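Local coordinates for hypothetical protein DR_0824 (Deinococcus radiodurans, PDB 2IMR) that deaminates aminodeoxyfutalosine to futalosine, a step in menaquinone biosynthesis, with one zinc ion per subunit, at residues H269-A272 and E278-P281; R385-G390 and F412-S417. All coordinates share one frame; numbering follows the deposited sequence.

How the interactions relate
Both interactions are packing contacts around an amidohydrolase barrel whose zinc is bound by H99, H101 and H240, with D354 also assigned as a ligand, and they lie on opposite sides of the chain's centre. Their centres are 43 Å apart and their nearest atoms about 29 Å. Interaction 1 is peripheral, 28 Å from the centre of the chain, yet the side chain of L271 comes within about 12 Å of that of H213, a predicted substrate-binding residue. Interaction 2, 15 Å from the chain centre with its three touching residues buried, is away from the annotated sites and joins the helix 380-395 to the C-terminal tail. Along the chain, interaction 1 closes before interaction 2 opens.

Interaction 1. Residues H269-A272 and E278-P281; sequences HTLA and EPGP
L271 and A272, the first two residues of the short helix 271-275, pack against P279 and E278 of the loop that follows it. This is an N-capped helix whose first turn packs against the loop leading on to helix 285-292, at the edge of the amidohydrolase (TIM-barrel) fold; A272 CA and E278 CA are 4.9 Å apart, and 151 Å² is buried in all. T270 precedes the helix as its N-cap: its side chain caps a backbone N just beyond A272, and OG1 also hydrogen-bonds to OE2 of E273. L271 is buried. Its CG stands anti to the backbone N (chi1 178°), and the CD2 branch does the touching, 4.2 Å from CG of P279, where the leucine crosses the proline ring at a slant. A272 points its methyl at the loop and meets two partners with it. One is the proline, with CB 4.0 Å from P279 CD. The other is the carboxylate of E278, whose CB leaves its backbone heading away from the helix. A bend at chi2 (-65°) turns the chain back and carries the acid over the methyl. Beyond P279 the loop is tied to the fold by backbone hydrogen bonding between G280 and F251 of helix 245-253. The contact of acid and alanine is van der Waals in kind and lopsided: A272 CB lies off the carboxylate plane, 3.4 Å from E278 OE2 but 4.1 Å from E278 OE1.

Interaction 2. Residues R385-G390 and F412-S417; sequences RAAVKG and FRWELS
W414 has CG anti to its carbonyl carbon (chi1 -69°), which aims the indole at helix 380-395, while V388 has CG1 anti to the backbone N (chi1 -179°), placing CG2 beside that N and within touch of the ring. The motif is a C-terminal tail, turned through a 3-10 segment at 414-416, that packs a tryptophan on a helix of the amidohydrolase fold. Valine and indole meet at a slant, without stacking, and only 77 Å² is buried. The helix is irregular here: G390 N donates to R385 O over 3.0 Å, closing a wider pi-type turn, whereas the bond from K389 N to the same oxygen is weak. Around the contact, the buried indole N-H of W414 is satisfied by A92 O, R365 makes a cation-pi contact with the ring, and V368 touches both A387 and W414. Backbone bonds of F412 with A92 and of W414 with V90 fasten the tail further. R413 and E415, the residues on either side of W414 in sequence, form a salt bridge within 412-417. Both contacts with the helix fall on the rim of the six-membered ring, near its plane: V388 CG2 is 4.1 Å from W414 CZ2, and A387 CB is 4.3 Å from W414 CH2.

Interaction 1. Residues H269-A272 and E278-P281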
loop_
_atom_site.group_PDB
_atom_site.type_symbol
_atom_site.label_atom_id
_atom_site.label_comp_id
_atom_site.label_asym_id
_atom_site.label_seq_id
_atom_site.Cartn_x
_atom_site.Cartn_y
_atom_site.Cartn_z
ATOM N N HIS A 269 -3.298 29.016 9.550
ATOM C CA HIS A 269 -4.528 29.639 9.077
ATOM C C HIS A 269 -4.849 29.487 7.587
ATOM O O HIS A 269 -6.010 29.596 7.194
ATOM C CB HIS A 269 -4.528 31.119 9.469
ATOM C CG HIS A 269 -4.525 31.348 10.951
ATOM N ND1 HIS A 269 -5.639 31.150 11.738
ATOM C CD2 HIS A 269 -3.540 31.749 11.789
ATOM C CE1 HIS A 269 -5.342 31.422 12.996
ATOM N NE2 HIS A 269 -4.073 31.788 13.055
ATOM N N THR A 270 -3.836 29.235 6.763
ATOM C CA THR A 270 -4.053 29.066 5.324
ATOM C C THR A 270 -3.258 27.874 4.805
ATOM O O THR A 270 -2.217 27.530 5.360
ATOM C CB THR A 270 -3.587 30.298 4.515
ATOM O OG1 THR A 270 -2.176 30.469 4.686
ATOM C CG2 THR A 270 -4.316 31.561 4.976
ATOM N N LEU A 271 -3.746 27.258 3.735
ATOM C CA LEU A 271 -3.043 26.126 3.146
ATOM C C LEU A 271 -1.720 26.643 2.588
ATOM O O LEU A 271 -0.708 25.946 2.611
ATOM C CB LEU A 271 -3.872 25.505 2.018
ATOM C CG LEU A 271 -3.227 24.327 1.278
ATOM C CD1 LEU A 271 -2.937 23.187 2.245
ATOM C CD2 LEU A 271 -4.163 23.862 0.165
ATOM N N ALA A 272 -1.736 27.876 2.090
ATOM C CA ALA A 272 -0.535 28.478 1.528
ATOM C C ALA A 272 0.609 28.445 2.529
ATOM O O ALA A 272 1.762 28.243 2.153
ATOM C CB ALA A 272 -0.815 29.926 1.100
ATOM N N GLU A 278 1.103 29.715 -3.006
ATOM C CA GLU A 278 -0.324 29.962 -3.123
ATOM C C GLU A 278 -1.056 28.909 -3.947
ATOM O O GLU A 278 -0.569 28.479 -4.993
ATOM C CB GLU A 278 -0.567 31.335 -3.758
ATOM C CG GLU A 278 -0.086 32.512 -2.933
ATOM C CD GLU A 278 -0.847 32.652 -1.629
ATOM O OE1 GLU A 278 -2.091 32.609 -1.663
ATOM O OE2 GLU A 278 -0.206 32.810 -0.572
ATOM N N PRO A 279 -2.227 28.459 -3.473
ATOM C CA PRO A 279 -2.968 27.461 -4.246
ATOM C C PRO A 279 -3.370 28.160 -5.543
ATOM O O PRO A 279 -3.490 29.388 -5.572
ATOM C CB PRO A 279 -4.177 27.164 -3.364
ATOM C CG PRO A 279 -3.639 27.387 -1.971
ATOM C CD PRO A 279 -2.841 28.664 -2.150
ATOM N N GLY A 280 -3.579 27.391 -6.604
ATOM C CA GLY A 280 -3.951 27.983 -7.878
ATOM C C GLY A 280 -4.572 26.973 -8.822
ATOM O O GLY A 280 -4.418 25.768 -8.625
ATOM N N PRO A 281 -5.273 27.436 -9.870
ATOM C CA PRO A 281 -5.943 26.601 -10.875
ATOM C C PRO A 281 -5.098 25.489 -11.479
ATOM O O PRO A 281 -5.599 24.406 -11.775
ATOM C CB PRO A 281 -6.368 27.619 -11.933
ATOM C CG PRO A 281 -6.628 28.838 -11.131
ATOM C CD PRO A 281 -5.436 28.864 -10.201
#

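Interaction 2. Residues R385-G390 and F412-S417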
loop_
_atom_site.group_PDB
_atom_site.type_symbol
_atom_site.label_atom_id
_atom_site.label_comp_id
_atom_site.label_asym_id
_atom_site.label_seq_id
_atom_site.Cartn_x
_atom_site.Cartn_y
_atom_site.Cartn_z
ATOM N N ARG A 385 -0.379 -9.903 -10.503
ATOM C CA ARG A 385 1.033 -9.544 -10.487
ATOM C C ARG A 385 1.255 -8.378 -9.527
ATOM O O ARG A 385 2.231 -8.348 -8.781
ATOM C CB ARG A 385 1.507 -9.149 -11.889
ATOM C CG ARG A 385 2.916 -8.590 -11.892
ATOM C CD ARG A 385 3.217 -7.800 -13.152
ATOM N NE ARG A 385 4.293 -6.844 -12.908
ATOM C CZ ARG A 385 5.516 -7.181 -12.509
ATOM N NH1 ARG A 385 5.823 -8.456 -12.315
ATOM N NH2 ARG A 385 6.426 -6.240 -12.284
ATOM N N ALA A 386 0.343 -7.413 -9.546
ATOM C CA ALA A 386 0.452 -6.256 -8.666
ATOM C C ALA A 386 0.384 -6.678 -7.201
ATOM O O ALA A 386 1.186 -6.237 -6.378
ATOM C CB ALA A 386 -0.665 -5.259 -8.971
ATOM N N ALA A 387 -0.578 -7.538 -6.882
ATOM C CA ALA A 387 -0.758 -7.999 -5.511
ATOM C C ALA A 387 0.490 -8.666 -4.956
ATOM O O ALA A 387 0.850 -8.466 -3.794
ATOM C CB ALA A 387 -1.939 -8.966 -5.432
ATOM N N VAL A 388 1.157 -9.451 -5.793
ATOM C CA VAL A 388 2.346 -10.170 -5.363
ATOM C C VAL A 388 3.670 -9.463 -5.653
ATOM O O VAL A 388 4.376 -9.054 -4.728
ATOM C CB VAL A 388 2.385 -11.579 -5.996
ATOM C CG1 VAL A 388 3.625 -12.328 -5.528
ATOM C CG2 VAL A 388 1.125 -12.344 -5.621
ATOM N N LYS A 389 4.012 -9.322 -6.932
ATOM C CA LYS A 389 5.274 -8.687 -7.300
ATOM C C LYS A 389 5.290 -7.187 -7.042
ATOM O O LYS A 389 6.267 -6.655 -6.521
ATOM C CB LYS A 389 5.602 -8.954 -8.770
ATOM C CG LYS A 389 6.966 -8.404 -9.199
ATOM C CD LYS A 389 8.095 -9.015 -8.374
ATOM C CE LYS A 389 9.454 -8.473 -8.798
ATOM N NZ LYS A 389 10.581 -9.119 -8.062
ATOM N N GLY A 390 4.212 -6.507 -7.414
ATOM C CA GLY A 390 4.145 -5.073 -7.193
ATOM C C GLY A 390 4.395 -4.736 -5.733
ATOM O O GLY A 390 5.218 -3.879 -5.417
ATOM N N PHE A 412 -0.416 -21.409 -1.894
ATOM C CA PHE A 412 -0.410 -20.893 -3.265
ATOM C C PHE A 412 -1.795 -20.958 -3.885
ATOM O O PHE A 412 -2.063 -20.322 -4.902
ATOM C CB PHE A 412 0.552 -21.709 -4.135
ATOM C CG PHE A 412 1.984 -21.636 -3.696
ATOM C CD1 PHE A 412 2.875 -22.650 -4.033
ATOM C CD2 PHE A 412 2.449 -20.549 -2.968
ATOM C CE1 PHE A 412 4.213 -22.584 -3.646
ATOM C CE2 PHE A 412 3.783 -20.469 -2.578
ATOM C CZ PHE A 412 4.667 -21.490 -2.918
ATOM N N ARG A 413 -2.668 -21.747 -3.277
ATOM C CA ARG A 413 -4.024 -21.914 -3.774
ATOM C C ARG A 413 -4.935 -20.963 -2.978
ATOM O O ARG A 413 -5.457 -21.317 -1.923
ATOM C CB ARG A 413 -4.427 -23.378 -3.583
ATOM C CG ARG A 413 -5.669 -23.814 -4.306
ATOM C CD ARG A 413 -5.710 -25.351 -4.390
ATOM N NE ARG A 413 -7.023 -25.816 -4.809
ATOM C CZ ARG A 413 -7.322 -27.078 -5.090
ATOM N NH1 ARG A 413 -6.392 -28.026 -5.002
ATOM N NH2 ARG A 413 -8.557 -27.388 -5.455
ATOM N N TRP A 414 -5.122 -19.756 -3.504
ATOM C CA TRP A 414 -5.924 -18.736 -2.831
ATOM C C TRP A 414 -7.339 -19.124 -2.401
ATOM O O TRP A 414 -7.832 -18.620 -1.390
ATOM C CB TRP A 414 -5.985 -17.476 -3.699
ATOM C CG TRP A 414 -4.672 -16.753 -3.808
ATOM C CD1 TRP A 414 -3.430 -17.251 -3.531
ATOM C CD2 TRP A 414 -4.472 -15.408 -4.266
ATOM N NE1 TRP A 414 -2.469 -16.302 -3.787
ATOM C CE2 TRP A 414 -3.080 -15.161 -4.240
ATOM C CE3 TRP A 414 -5.333 -14.390 -4.698
ATOM C CZ2 TRP A 414 -2.527 -13.934 -4.630
ATOM C CZ3 TRP A 414 -4.781 -13.163 -5.088
ATOM C CH2 TRP A 414 -3.391 -12.952 -5.050
ATOM N N GLU A 415 -7.990 -20.015 -3.146
ATOM C CA GLU A 415 -9.354 -20.414 -2.795
ATOM C C GLU A 415 -9.446 -21.116 -1.436
ATOM O O GLU A 415 -10.542 -21.279 -0.893
ATOM C CB GLU A 415 -9.947 -21.335 -3.868
ATOM C CG GLU A 415 -9.371 -22.743 -3.851
ATOM C CD GLU A 415 -10.210 -23.742 -4.621
ATOM O OE1 GLU A 415 -11.437 -23.539 -4.743
ATOM O OE2 GLU A 415 -9.644 -24.753 -5.085
ATOM N N LEU A 416 -8.302 -21.516 -0.885
ATOM C CA LEU A 416 -8.276 -22.222 0.402
ATOM C C LEU A 416 -7.821 -21.352 1.575
ATOM O O LEU A 416 -7.623 -21.852 2.692
ATOM C CB LEU A 416 -7.351 -23.440 0.305
ATOM C CG LEU A 416 -7.549 -24.375 -0.891
ATOM C CD1 LEU A 416 -6.484 -25.467 -0.872
ATOM C CD2 LEU A 416 -8.936 -24.985 -0.845
ATOM N N SER A 417 -7.666 -20.057 1.323
ATOM C CA SER A 417 -7.206 -19.120 2.342
ATOM C C SER A 417 -8.097 -19.050 3.582
ATOM O O SER A 417 -9.318 -18.943 3.471
ATOM C CB SER A 417 -7.075 -17.721 1.739
ATOM O OG SER A 417 -6.537 -16.809 2.683
#